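Local structure of GGDEF family protein (Vibrio cholerae, 5GZS) at residues E258-K263 with P428-A433; F304-Y309 with A433-N438; T4-A9 with N51-A56; T17-D22 with R193-S198; H310-L315 with I405-Q410. The protein probably makes cyclic di-GMP as a diguanylate cyclase, with a periplasmic portion that binds arginine. One frame throughout, in Å; residues are numbered along the deposited sequence.

Interaction 1: E258-K263 with P428-A433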
# COMPACT_ATOMS: atom_id res chain seq x y z
N GLU A 258 6.65 22.45 19.41
CA GLU A 258 5.59 23.24 20.01
C GLU A 258 4.67 22.31 20.79
O GLU A 258 4.29 22.60 21.92
CB GLU A 258 4.83 24.02 18.92
CG GLU A 258 5.32 25.46 18.80
CD GLU A 258 5.39 25.95 17.36
OE1 GLU A 258 6.16 26.90 17.10
OE2 GLU A 258 4.67 25.38 16.51
N MSE A 259 4.36 21.18 20.17
CA MSE A 259 3.63 20.10 20.82
C MSE A 259 4.20 19.78 22.21
O MSE A 259 3.46 19.42 23.12
CB MSE A 259 3.67 18.84 19.93
CG MSE A 259 2.47 17.91 20.11
SE MSE A 259 0.93 18.81 19.28
CE MSE A 259 0.80 17.81 17.63
N LEU A 260 5.51 19.89 22.39
CA LEU A 260 6.13 19.42 23.62
C LEU A 260 6.53 20.56 24.55
O LEU A 260 7.08 20.33 25.63
CB LEU A 260 7.36 18.57 23.32
CG LEU A 260 7.20 17.36 22.41
CD1 LEU A 260 8.52 17.12 21.68
CD2 LEU A 260 6.82 16.14 23.23
N LEU A 261 6.24 21.78 24.11
CA LEU A 261 6.59 23.00 24.83
C LEU A 261 8.07 23.07 25.12
O LEU A 261 8.48 23.62 26.15
CB LEU A 261 5.81 23.12 26.13
CG LEU A 261 4.33 23.45 26.00
CD1 LEU A 261 3.86 23.93 27.35
CD2 LEU A 261 4.07 24.49 24.93
N LEU A 262 8.87 22.53 24.20
CA LEU A 262 10.29 22.79 24.19
C LEU A 262 10.61 23.92 23.23
O LEU A 262 9.91 24.12 22.24
CB LEU A 262 11.07 21.55 23.77
CG LEU A 262 10.69 20.22 24.38
CD1 LEU A 262 11.30 19.18 23.52
CD2 LEU A 262 11.19 20.10 25.82
N LYS A 263 11.70 24.63 23.49
CA LYS A 263 12.11 25.70 22.60
C LYS A 263 13.20 25.20 21.67
O LYS A 263 14.23 24.71 22.11
CB LYS A 263 12.60 26.91 23.42
CG LYS A 263 13.21 26.55 24.76
CD LYS A 263 13.35 27.76 25.70
CE LYS A 263 11.99 28.33 26.06
NZ LYS A 263 12.07 29.29 27.20
N PRO A 428 12.08 9.44 21.73
CA PRO A 428 10.74 8.84 21.93
C PRO A 428 9.65 9.87 22.11
O PRO A 428 8.54 9.65 21.63
CB PRO A 428 10.89 8.03 23.22
CG PRO A 428 12.33 7.75 23.32
CD PRO A 428 13.03 8.96 22.75
N LEU A 429 9.97 10.96 22.80
CA LEU A 429 9.02 12.05 22.97
C LEU A 429 8.66 12.65 21.61
O LEU A 429 7.48 12.89 21.33
CB LEU A 429 9.59 13.13 23.89
CG LEU A 429 9.73 12.62 25.32
CD1 LEU A 429 10.61 13.53 26.17
CD2 LEU A 429 8.32 12.43 25.92
N PHE A 430 9.66 12.87 20.76
CA PHE A 430 9.38 13.44 19.45
C PHE A 430 8.52 12.47 18.62
O PHE A 430 7.67 12.90 17.85
CB PHE A 430 10.68 13.83 18.72
CG PHE A 430 11.11 15.28 18.98
CD1 PHE A 430 11.84 15.62 20.10
CD2 PHE A 430 10.76 16.28 18.11
CE1 PHE A 430 12.23 16.94 20.34
CE2 PHE A 430 11.13 17.61 18.33
CZ PHE A 430 11.87 17.94 19.45
N SER A 431 8.70 11.17 18.80
CA SER A 431 7.82 10.22 18.11
C SER A 431 6.33 10.49 18.41
O SER A 431 5.50 10.59 17.49
CB SER A 431 8.20 8.80 18.47
OG SER A 431 9.48 8.48 17.96
N ARG A 432 6.00 10.64 19.69
CA ARG A 432 4.62 10.96 20.06
C ARG A 432 4.17 12.28 19.48
O ARG A 432 3.08 12.37 18.93
CB ARG A 432 4.46 10.98 21.57
CG ARG A 432 4.72 9.64 22.22
CD ARG A 432 4.66 9.74 23.73
NE ARG A 432 3.36 10.20 24.21
CZ ARG A 432 3.05 10.30 25.50
NH1 ARG A 432 3.97 9.97 26.41
NH2 ARG A 432 1.86 10.72 25.88
N ALA A 433 4.99 13.32 19.58
CA ALA A 433 4.56 14.62 19.07
C ALA A 433 4.22 14.53 17.58
O ALA A 433 3.24 15.10 17.11
CB ALA A 433 5.62 15.69 19.31

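Interaction 2: F304-Y309 with A433-N438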
# COMPACT_ATOMS: atom_id res chain seq x y z
N PHE A 304 16.88 8.00 16.75
CA PHE A 304 15.93 8.35 15.69
C PHE A 304 14.48 8.36 16.12
O PHE A 304 14.01 7.42 16.75
CB PHE A 304 16.07 7.38 14.51
CG PHE A 304 17.42 7.42 13.84
CD1 PHE A 304 17.68 8.35 12.85
CD2 PHE A 304 18.41 6.51 14.18
CE1 PHE A 304 18.91 8.39 12.23
CE2 PHE A 304 19.66 6.55 13.56
CZ PHE A 304 19.90 7.49 12.58
N SER A 305 13.75 9.42 15.79
CA SER A 305 12.30 9.42 15.97
C SER A 305 11.74 8.41 15.00
O SER A 305 12.46 8.00 14.09
CB SER A 305 11.68 10.78 15.66
OG SER A 305 11.56 10.93 14.25
N GLU A 306 10.47 8.04 15.17
CA GLU A 306 9.74 7.26 14.17
C GLU A 306 9.74 8.05 12.88
O GLU A 306 9.95 9.26 12.92
CB GLU A 306 8.30 6.98 14.61
CG GLU A 306 8.15 5.93 15.72
CD GLU A 306 6.71 5.75 16.16
OE1 GLU A 306 5.82 6.32 15.48
OE2 GLU A 306 6.46 5.06 17.18
N SER A 307 9.52 7.38 11.74
CA SER A 307 9.50 8.05 10.44
C SER A 307 8.35 9.05 10.34
O SER A 307 7.38 8.91 11.05
CB SER A 307 9.39 7.04 9.30
OG SER A 307 10.20 5.91 9.57
N TYR A 308 8.48 10.05 9.48
CA TYR A 308 7.38 11.00 9.27
C TYR A 308 7.14 11.25 7.79
O TYR A 308 6.26 12.02 7.41
CB TYR A 308 7.64 12.32 9.99
CG TYR A 308 8.86 13.11 9.54
CD1 TYR A 308 8.77 14.04 8.50
CD2 TYR A 308 10.10 12.93 10.15
CE1 TYR A 308 9.87 14.76 8.09
CE2 TYR A 308 11.21 13.66 9.74
CZ TYR A 308 11.09 14.56 8.71
OH TYR A 308 12.19 15.28 8.30
N TYR A 309 7.96 10.62 6.96
CA TYR A 309 7.79 10.71 5.52
C TYR A 309 8.40 9.47 4.87
O TYR A 309 9.32 8.85 5.43
CB TYR A 309 8.43 11.98 4.96
CG TYR A 309 8.21 12.13 3.48
CD1 TYR A 309 6.97 12.47 2.98
CD2 TYR A 309 9.24 11.89 2.59
CE1 TYR A 309 6.76 12.57 1.61
CE2 TYR A 309 9.05 12.00 1.22
CZ TYR A 309 7.81 12.34 0.74
OH TYR A 309 7.63 12.43 -0.62
N ALA A 433 4.99 13.32 19.58
CA ALA A 433 4.56 14.62 19.07
C ALA A 433 4.22 14.53 17.58
O ALA A 433 3.24 15.10 17.11
CB ALA A 433 5.62 15.69 19.31
N ILE A 434 5.05 13.79 16.85
CA ILE A 434 4.81 13.55 15.43
C ILE A 434 3.51 12.77 15.16
O ILE A 434 2.77 13.14 14.24
CB ILE A 434 5.99 12.80 14.82
CG1 ILE A 434 7.17 13.75 14.60
CG2 ILE A 434 5.58 12.14 13.52
CD1 ILE A 434 8.48 13.01 14.31
N LYS A 435 3.22 11.73 15.96
CA LYS A 435 1.95 11.01 15.81
C LYS A 435 0.75 11.93 15.88
O LYS A 435 -0.09 11.94 14.96
CB LYS A 435 1.79 9.91 16.86
CG LYS A 435 2.70 8.74 16.58
CD LYS A 435 2.46 7.57 17.49
CE LYS A 435 3.75 6.77 17.58
NZ LYS A 435 3.55 5.31 17.86
N MSE A 436 0.70 12.74 16.93
CA MSE A 436 -0.39 13.66 17.14
C MSE A 436 -0.43 14.72 16.07
O MSE A 436 -1.41 15.50 16.06
CB MSE A 436 -0.23 14.33 18.50
CG MSE A 436 -0.78 13.44 19.61
SE MSE A 436 -0.53 14.34 21.35
CE MSE A 436 0.68 13.02 22.17
N LEU A 437 0.57 14.80 15.19
CA LEU A 437 0.51 15.84 14.20
C LEU A 437 -0.31 15.43 13.00
O LEU A 437 -0.54 14.25 12.79
CB LEU A 437 1.90 16.27 13.76
CG LEU A 437 2.81 17.08 14.67
CD1 LEU A 437 4.21 17.11 14.11
CD2 LEU A 437 2.32 18.48 14.95
N ASN A 438 -0.74 16.41 12.22
CA ASN A 438 -1.33 16.17 10.93
C ASN A 438 -0.29 16.36 9.86
O ASN A 438 -0.11 17.43 9.32
CB ASN A 438 -2.52 17.08 10.67
CG ASN A 438 -3.41 16.59 9.55
OD1 ASN A 438 -3.18 15.55 8.98
ND2 ASN A 438 -4.42 17.35 9.24

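Interaction 3: T4-A9 with N51-A56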
# COMPACT_ATOMS: atom_id res chain seq x y z
N THR A 4 -42.40 18.63 30.63
CA THR A 4 -41.80 17.31 30.72
C THR A 4 -40.28 17.39 30.79
O THR A 4 -39.72 18.41 31.17
CB THR A 4 -42.21 16.42 29.53
OG1 THR A 4 -41.77 15.08 29.76
CG2 THR A 4 -41.59 16.94 28.24
N THR A 5 -39.61 16.30 30.40
CA THR A 5 -38.16 16.25 30.41
C THR A 5 -37.64 15.15 29.50
O THR A 5 -38.09 14.00 29.57
CB THR A 5 -37.61 16.02 31.84
OG1 THR A 5 -38.09 17.06 32.71
CG2 THR A 5 -36.09 16.03 31.83
N TYR A 6 -36.69 15.50 28.64
CA TYR A 6 -36.11 14.54 27.70
C TYR A 6 -34.84 13.93 28.27
O TYR A 6 -33.89 14.65 28.59
CB TYR A 6 -35.81 15.19 26.35
CG TYR A 6 -37.03 15.76 25.68
CD1 TYR A 6 -37.80 14.99 24.84
CD2 TYR A 6 -37.42 17.08 25.91
CE1 TYR A 6 -38.93 15.51 24.22
CE2 TYR A 6 -38.55 17.61 25.30
CZ TYR A 6 -39.29 16.82 24.46
OH TYR A 6 -40.41 17.34 23.84
N LYS A 7 -34.83 12.60 28.39
CA LYS A 7 -33.69 11.90 28.95
C LYS A 7 -32.71 11.53 27.84
O LYS A 7 -33.03 10.74 26.96
CB LYS A 7 -34.14 10.65 29.67
CG LYS A 7 -35.23 10.89 30.68
CD LYS A 7 -34.71 11.42 32.00
CE LYS A 7 -35.87 11.43 33.02
NZ LYS A 7 -35.45 11.74 34.41
N VAL A 8 -31.52 12.12 27.87
CA VAL A 8 -30.53 11.75 26.87
C VAL A 8 -29.35 11.03 27.53
O VAL A 8 -28.84 11.44 28.59
CB VAL A 8 -30.07 12.97 26.04
CG1 VAL A 8 -30.91 14.20 26.41
CG2 VAL A 8 -28.58 13.23 26.18
N ALA A 9 -28.95 9.93 26.90
CA ALA A 9 -28.00 8.98 27.46
C ALA A 9 -26.57 9.45 27.31
O ALA A 9 -26.21 10.06 26.30
CB ALA A 9 -28.17 7.62 26.80
N ASN A 51 -36.41 3.88 28.29
CA ASN A 51 -35.98 4.51 29.54
C ASN A 51 -35.15 5.75 29.30
O ASN A 51 -34.73 6.42 30.24
CB ASN A 51 -35.19 3.53 30.41
CG ASN A 51 -36.08 2.75 31.33
OD1 ASN A 51 -36.75 1.82 30.90
ND2 ASN A 51 -36.11 3.14 32.61
N ALA A 52 -34.91 6.04 28.03
CA ALA A 52 -34.16 7.21 27.61
C ALA A 52 -34.71 7.70 26.26
O ALA A 52 -35.08 6.89 25.41
CB ALA A 52 -32.69 6.90 27.51
N ASP A 53 -34.80 9.02 26.10
CA ASP A 53 -35.48 9.61 24.95
C ASP A 53 -34.55 9.80 23.76
O ASP A 53 -34.97 9.73 22.60
CB ASP A 53 -36.12 10.96 25.33
CG ASP A 53 -37.31 10.80 26.26
OD1 ASP A 53 -38.35 10.26 25.81
OD2 ASP A 53 -37.23 11.24 27.42
N PHE A 54 -33.29 10.08 24.05
CA PHE A 54 -32.30 10.35 23.02
C PHE A 54 -30.95 9.78 23.36
O PHE A 54 -30.56 9.71 24.53
CB PHE A 54 -32.12 11.85 22.80
CG PHE A 54 -33.26 12.53 22.10
CD1 PHE A 54 -33.41 12.41 20.73
CD2 PHE A 54 -34.14 13.33 22.81
CE1 PHE A 54 -34.44 13.05 20.09
CE2 PHE A 54 -35.17 13.98 22.17
CZ PHE A 54 -35.32 13.84 20.81
N ALA A 55 -30.21 9.40 22.33
CA ALA A 55 -28.81 9.10 22.51
C ALA A 55 -28.05 9.51 21.24
O ALA A 55 -28.61 9.47 20.13
CB ALA A 55 -28.61 7.63 22.82
N ALA A 56 -26.80 9.92 21.41
CA ALA A 56 -25.98 10.31 20.27
C ALA A 56 -24.90 9.28 19.99
O ALA A 56 -24.83 8.24 20.64
CB ALA A 56 -25.34 11.69 20.50
O HOH W 1 -25.10 10.32 23.44

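Interaction 4: T17-D22 with R193-S198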
# COMPACT_ATOMS: atom_id res chain seq x y z
N THR A 17 -22.01 14.65 23.35
CA THR A 17 -23.43 14.60 23.68
C THR A 17 -23.81 15.85 24.47
O THR A 17 -24.87 16.44 24.26
CB THR A 17 -23.79 13.33 24.49
OG1 THR A 17 -23.48 12.16 23.71
CG2 THR A 17 -25.27 13.30 24.84
N ARG A 18 -22.92 16.24 25.37
CA ARG A 18 -23.04 17.48 26.11
C ARG A 18 -23.02 18.70 25.19
O ARG A 18 -23.94 19.54 25.26
CB ARG A 18 -21.92 17.59 27.13
CG ARG A 18 -22.23 16.86 28.38
CD ARG A 18 -21.03 16.19 28.92
NE ARG A 18 -19.82 17.00 28.89
CZ ARG A 18 -18.61 16.44 28.94
NH1 ARG A 18 -18.53 15.11 28.99
NH2 ARG A 18 -17.51 17.18 28.91
N VAL A 19 -22.01 18.80 24.32
CA VAL A 19 -21.89 19.98 23.46
C VAL A 19 -23.09 20.08 22.52
O VAL A 19 -23.69 21.13 22.38
CB VAL A 19 -20.58 19.97 22.63
CG1 VAL A 19 -20.64 20.98 21.52
CG2 VAL A 19 -19.37 20.20 23.55
N LEU A 20 -23.45 18.97 21.91
CA LEU A 20 -24.54 18.97 20.96
C LEU A 20 -25.88 19.26 21.66
O LEU A 20 -26.64 20.11 21.20
CB LEU A 20 -24.57 17.63 20.23
CG LEU A 20 -25.62 17.37 19.14
CD1 LEU A 20 -25.60 18.44 18.04
CD2 LEU A 20 -25.50 15.93 18.54
N PHE A 21 -26.17 18.58 22.77
CA PHE A 21 -27.50 18.73 23.36
C PHE A 21 -27.69 19.97 24.22
O PHE A 21 -28.80 20.47 24.30
CB PHE A 21 -27.88 17.49 24.16
CG PHE A 21 -28.57 16.46 23.32
CD1 PHE A 21 -27.84 15.63 22.50
CD2 PHE A 21 -29.96 16.37 23.32
CE1 PHE A 21 -28.48 14.71 21.69
CE2 PHE A 21 -30.61 15.45 22.53
CZ PHE A 21 -29.88 14.62 21.71
N ASP A 22 -26.62 20.48 24.84
CA ASP A 22 -26.63 21.84 25.36
C ASP A 22 -26.98 22.79 24.22
O ASP A 22 -27.77 23.71 24.40
CB ASP A 22 -25.27 22.25 25.93
CG ASP A 22 -24.85 21.44 27.15
OD1 ASP A 22 -25.69 20.67 27.70
OD2 ASP A 22 -23.66 21.60 27.57
N ARG A 193 -19.92 23.82 12.42
CA ARG A 193 -18.63 24.45 12.64
C ARG A 193 -18.21 24.35 14.11
O ARG A 193 -17.02 24.24 14.47
CB ARG A 193 -18.66 25.91 12.20
CG ARG A 193 -17.41 26.65 12.58
CD ARG A 193 -17.22 27.93 11.80
NE ARG A 193 -16.16 28.70 12.43
CZ ARG A 193 -15.87 29.96 12.16
NH1 ARG A 193 -16.56 30.61 11.23
NH2 ARG A 193 -14.88 30.58 12.81
N LEU A 194 -19.21 24.36 14.98
CA LEU A 194 -18.98 24.26 16.40
C LEU A 194 -18.53 22.85 16.81
O LEU A 194 -17.70 22.69 17.74
CB LEU A 194 -20.25 24.65 17.13
CG LEU A 194 -20.26 24.38 18.63
CD1 LEU A 194 -19.15 25.15 19.32
CD2 LEU A 194 -21.63 24.75 19.19
N LEU A 195 -19.06 21.83 16.13
CA LEU A 195 -18.74 20.45 16.47
C LEU A 195 -17.36 20.07 15.96
O LEU A 195 -16.63 19.30 16.60
CB LEU A 195 -19.79 19.49 15.90
CG LEU A 195 -21.15 19.53 16.60
CD1 LEU A 195 -22.18 18.68 15.85
CD2 LEU A 195 -20.97 19.03 18.01
N ARG A 196 -17.00 20.62 14.81
CA ARG A 196 -15.69 20.38 14.24
C ARG A 196 -14.63 20.90 15.16
O ARG A 196 -13.71 20.19 15.54
CB ARG A 196 -15.52 21.07 12.89
CG ARG A 196 -16.27 20.50 11.74
CD ARG A 196 -15.65 21.07 10.46
NE ARG A 196 -15.64 22.53 10.47
CZ ARG A 196 -16.59 23.29 9.91
NH1 ARG A 196 -17.62 22.71 9.30
NH2 ARG A 196 -16.50 24.61 9.96
N GLU A 197 -14.74 22.17 15.51
CA GLU A 197 -13.63 22.79 16.17
C GLU A 197 -13.62 22.51 17.65
O GLU A 197 -12.55 22.26 18.21
CB GLU A 197 -13.64 24.29 15.93
CG GLU A 197 -13.78 24.67 14.50
CD GLU A 197 -13.97 26.14 14.34
OE1 GLU A 197 -13.85 26.84 15.37
OE2 GLU A 197 -14.27 26.59 13.22
N SER A 198 -14.77 22.52 18.32
CA SER A 198 -14.66 22.47 19.79
C SER A 198 -14.25 21.08 20.23
O SER A 198 -13.45 20.95 21.13
CB SER A 198 -15.96 22.93 20.49
OG SER A 198 -17.04 22.02 20.34

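Interaction 5: H310-L315 with I405-Q410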
# COMPACT_ATOMS: atom_id res chain seq x y z
N HIS A 310 7.89 9.10 3.70
CA HIS A 310 8.42 7.92 3.02
C HIS A 310 8.68 8.16 1.55
O HIS A 310 7.80 7.92 0.72
CB HIS A 310 7.47 6.76 3.19
CG HIS A 310 7.09 6.53 4.61
ND1 HIS A 310 7.77 5.67 5.44
CD2 HIS A 310 6.10 7.08 5.36
CE1 HIS A 310 7.21 5.67 6.63
NE2 HIS A 310 6.19 6.52 6.61
N PRO A 311 9.89 8.63 1.25
CA PRO A 311 10.32 9.01 -0.10
C PRO A 311 10.26 7.84 -1.05
O PRO A 311 10.44 6.69 -0.63
CB PRO A 311 11.76 9.46 0.10
CG PRO A 311 11.88 9.75 1.56
CD PRO A 311 10.98 8.80 2.22
N GLN A 312 10.03 8.18 -2.32
CA GLN A 312 9.95 7.21 -3.40
C GLN A 312 11.21 7.21 -4.26
O GLN A 312 11.44 8.14 -5.04
CB GLN A 312 8.73 7.54 -4.25
CG GLN A 312 7.45 7.55 -3.45
CD GLN A 312 7.18 6.20 -2.83
OE1 GLN A 312 7.18 5.17 -3.51
NE2 GLN A 312 6.95 6.19 -1.52
N ALA A 313 12.04 6.18 -4.13
CA ALA A 313 13.26 6.12 -4.95
C ALA A 313 12.91 5.80 -6.39
O ALA A 313 12.21 4.82 -6.66
CB ALA A 313 14.24 5.09 -4.43
N ILE A 314 13.39 6.63 -7.30
CA ILE A 314 13.17 6.32 -8.71
C ILE A 314 14.46 6.43 -9.53
O ILE A 314 15.50 6.90 -9.05
CB ILE A 314 12.10 7.24 -9.31
CG1 ILE A 314 12.46 8.70 -9.10
CG2 ILE A 314 10.77 6.95 -8.67
CD1 ILE A 314 11.49 9.66 -9.78
N LEU A 315 14.40 6.00 -10.78
CA LEU A 315 15.55 6.19 -11.64
C LEU A 315 15.33 7.35 -12.58
O LEU A 315 14.26 7.51 -13.16
CB LEU A 315 15.87 4.91 -12.39
CG LEU A 315 16.48 3.93 -11.38
CD1 LEU A 315 16.99 2.69 -12.04
CD2 LEU A 315 17.60 4.61 -10.59
N ILE A 405 9.97 1.43 -14.51
CA ILE A 405 10.51 0.87 -13.31
C ILE A 405 9.70 1.51 -12.22
O ILE A 405 9.31 0.86 -11.28
CB ILE A 405 12.00 1.15 -13.21
CG1 ILE A 405 12.78 0.16 -14.06
CG2 ILE A 405 12.48 1.04 -11.77
CD1 ILE A 405 13.90 0.77 -14.84
N GLY A 406 9.45 2.79 -12.35
CA GLY A 406 8.81 3.52 -11.30
C GLY A 406 9.52 3.47 -9.97
O GLY A 406 10.69 3.21 -9.85
N SER A 407 8.76 3.72 -8.94
CA SER A 407 9.22 3.68 -7.56
C SER A 407 9.70 2.28 -7.31
O SER A 407 8.89 1.38 -7.14
CB SER A 407 8.13 4.05 -6.57
OG SER A 407 7.76 5.40 -6.68
N PHE A 408 11.01 2.10 -7.33
CA PHE A 408 11.57 0.79 -7.09
C PHE A 408 11.85 0.57 -5.62
O PHE A 408 12.28 -0.51 -5.24
CB PHE A 408 12.86 0.62 -7.89
CG PHE A 408 13.97 1.53 -7.47
CD1 PHE A 408 14.04 2.83 -7.95
CD2 PHE A 408 14.95 1.09 -6.60
CE1 PHE A 408 15.05 3.68 -7.57
CE2 PHE A 408 15.98 1.92 -6.21
CZ PHE A 408 16.03 3.22 -6.70
N TYR A 409 11.63 1.60 -4.79
CA TYR A 409 11.80 1.49 -3.33
C TYR A 409 11.18 2.63 -2.52
O TYR A 409 11.26 3.81 -2.89
CB TYR A 409 13.28 1.39 -2.97
CG TYR A 409 13.53 0.80 -1.61
CD1 TYR A 409 13.66 -0.57 -1.43
CD2 TYR A 409 13.66 1.62 -0.48
CE1 TYR A 409 13.91 -1.12 -0.18
CE2 TYR A 409 13.90 1.08 0.79
CZ TYR A 409 14.02 -0.30 0.93
OH TYR A 409 14.25 -0.87 2.16
N GLN A 410 10.56 2.28 -1.40
CA GLN A 410 10.09 3.26 -0.45
C GLN A 410 10.89 3.20 0.86
O GLN A 410 10.91 2.16 1.53
CB GLN A 410 8.60 3.07 -0.17
CG GLN A 410 8.04 4.13 0.78
CD GLN A 410 6.54 4.06 0.92
OE1 GLN A 410 5.78 4.35 -0.02
NE2 GLN A 410 6.09 3.66 2.12

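Interaction 1: E258-K263 with P428-A433
Leu429 begins the contact by receiving Leu260 from the facing turn: branch CD2 of Leu260 lies 4.1 Å from Leu429 CB and also rests against the carbonyl oxygen of Leu429, so this methyl packs on helix backbone as much as on side chain. One residue further, the ring of Phe430 takes the other branch. Leu260 CD1 sits over its centre, 3.9 Å from the centroid and 8° off the ring normal, which makes a CH-pi contact. Leu262 CD1 reaches the same ring obliquely, 4.0 Å from Phe430 CE1. The two leucines can share one aromatic group because helix 248-259 ends here in a Schellman motif: Leu261 takes a positive phi of 56°, and its N bonds back to Glu258 O. The chain thereby turns toward strand 264-266, and the disulfide Cys257-Cys264 ties the two sides of the turn together. The contact thus sets a helix terminus against helix 421-435 within the second solute-binding-protein-like module. Arg432 looks elsewhere, its NH1 bonding to Ser214 of helix 189-218. At Ala433 the methyl fits between two residues, with Ala433 CB 3.8 Å from Met259 CB and 3.9 Å from Leu260 CG. Met259 is a selenomethionine whose chain bends at both chi2 and chi3 (103°), the latter turning CE to lie 3.7 Å from Ala433 O.

Interaction 2: F304-Y309 with A433-N438
In Ile434, CG1 stands anti to the carbonyl carbon (chi1 -77°) and chi2 of 166° extends CD1 toward Ser305; in Glu306, CG is likewise anti to the carbonyl carbon (chi1 -74°), and the chain is extended beyond it, which carries the carboxylate to Lys435. These side chains join the last part of helix 421-435 to the link between strands 303-304 and 312-318. Because those strands belong to different sheets, the link resembles one of the hinge connections of a two-lobed periplasmic binding protein. Backbone bonds from Ser305 to Ile415 and from Tyr308 to Ile413 lay it beside a second crossing of the chain.

The isoleucine spreads its two ends over the link. Ile434 CD1 comes 3.7 Å from Ser305 OG, while Ile434 CG2 lies 4.1 Å from Tyr308 CB. The phenol of Tyr308 leads elsewhere, its OH bonding to Ser249. Toward the outside, the extended chains of Glu306 and Lys435 cross at about a right angle. Lys435 NZ forms a salt bridge with Glu306 OE2 at 3.0 Å, meeting the syn lone pair of that oxygen. A weak bond also runs from NZ to Gly86 O. Ser431 OG of the same helix bonds to Glu306 N, which adds a grip on the backbone of the acid. Ser305 OG bonds to Ile415 N and donates to Glu306 O at 2.7 Å, tilted from the carbonyl plane.

Interaction 3: T4-A9 with N51-A56
Asp53 and Lys7 meet where strand 6-10 of the first module is joined by the run leading into strand 55-58. With helices 15-28 and 40-49 connecting strands 6-10, 32-36 and 55-58 in turn, the arrangement follows the beta-alpha pattern of a periplasmic-binding-protein lobe, the first strand lying between the other two.

Traced outward, Asp53 CB lies 3.5 Å from Lys7 O and, on another side, at the edge of the Tyr6 ring. Its CG stands anti to the carbonyl carbon (chi1 -71°), which carries the carboxylate toward Lys7 N. At the tip, OD2 accepts from Lys7 N at 2.9 Å through its anti lone pair, in a nearly straight bond (174°); Lys7 CG passes 3.8 Å from Asp53 OD2. The other oxygen, OD1, bonds to His175, which also packs against the rings of Tyr6 and Phe54. Those two side chains lie side by side and point the same way, with Tyr6 CD1 3.9 Å from Phe54 CE2 and at the edge of the Phe54 ring.

The backbone completes the join. Lys7 O accepts from both Asp53 N and Phe54 N, the second at 3.0 Å, and Ala9 N donates to Phe54 O at 2.9 Å. Val8 bonds to strand 32-36 instead. Beyond the last direct bond a water bridges the backbones, donating to Ala9 O and accepting from Ala56 N 2.7 Å away.

Interaction 4: T17-D22 with R193-S198
The helical segments that carry Val19 and Leu195 run nearly antiparallel, their N-to-C directions 156° apart, and their axes come no closer than 10.7 Å, so the contact is made by side chains alone. Val19 does most of the bridging. Its CG1 stands anti to the backbone N (chi1 165°) and ends up 4.0 Å from Leu195 CD2, the two side chains sliding past each other in opposite directions. The same methyl lies 3.9 Å from Ser198 OG, and more loosely near Leu194 CG. Leu195 sends its other branch to the neighbouring residue: Leu195 CD1 meets Leu20 CD1 at 4.1 Å.

In the fold, this joins the first helix of the arginine-binding module, 15-28, to helix 189-218, the long rod that continues toward the second module. Val191 and Ile199 of that rod prolong the apolar strip, touching Leu20 and Val19 respectively.

The hydroxyl beside Val19 is already engaged within its own helix. Ser198 OG donates to Leu194 O at 2.8 Å, and Ser198 N reaches that same oxygen from the opposite face of the carbonyl plane, so two bonds grip it while the serine offers Val19 a van der Waals contact.

Interaction 5: H310-L315 with I405-Q410
Ala313 lies at the apolar centre, its CB over one face of the Phe408 ring and 3.4 Å from Phe408 CZ. Phe408 CG stands between the backbone N and the carbonyl carbon (chi1 66°). The side chains of Leu315 and Phe408 cross at about a right angle, with Leu315 CD2 4.1 Å from Phe408 CE1. Leu348 and Met352 of helix 344-352 also touch Phe408. Nearby, Ala313 CB lies 4.1 Å from Tyr409 CB, and Ile314 CG2 packs on the backbone of Ser407.

Around this centre the backbones are joined by two hydrogen bonds. Ala313 N donates to Tyr409 O at 2.8 Å, and Phe408 N returns a bond to Ala313 O at 3.0 Å.

Further out, the amide of Gln312 organises the polar edge. Its NE2 donates to Gln410 OE1 at 2.6 Å, with the two amide planes almost perpendicular (86°). The same nitrogen also donates to His310 O at 3.0 Å, so the bent glutamine ties its own backbone to the facing strand. On its other side, Gln312 OE1 receives a weak bond from Ser407 OG. The extended chain of Gln410 lies across His310, with Gln410 NE2 3.6 Å from His310 CB.

Gln312 and Gln410 form an antiparallel non-hydrogen-bonded pair, and the arrangement is that of an irregular outer strand, 399-410, added antiparallel to strand 312-318 at the margin of the mixed sheet in what is probably the second lobe of the second periplasmic-binding-protein-like module.

How the interactions relate
The five contacts illustrate how two tandem solute-binding-like modules are built. Interactions 3 and 4, with centres about 17 Å apart, lie in the arginine-binding first module and touch where Val8 and Phe54 pack on Thr17 and Phe21. Interactions 1 and 2, with centres about 10 Å apart, share Ala433 and helix 421-435 in the second. Interaction 5 belongs to that module's other sheet, its centre about 21 Å from that of interaction 2. Along the chain, 3 and 4 close first; the segments of 1 and 2 alternate, and both of 5 fall between 304-309 and 428-433. Helix 189-218 carries segment 193-198 and farther along touches Met259 and Leu260, so one continuous helix links the modules.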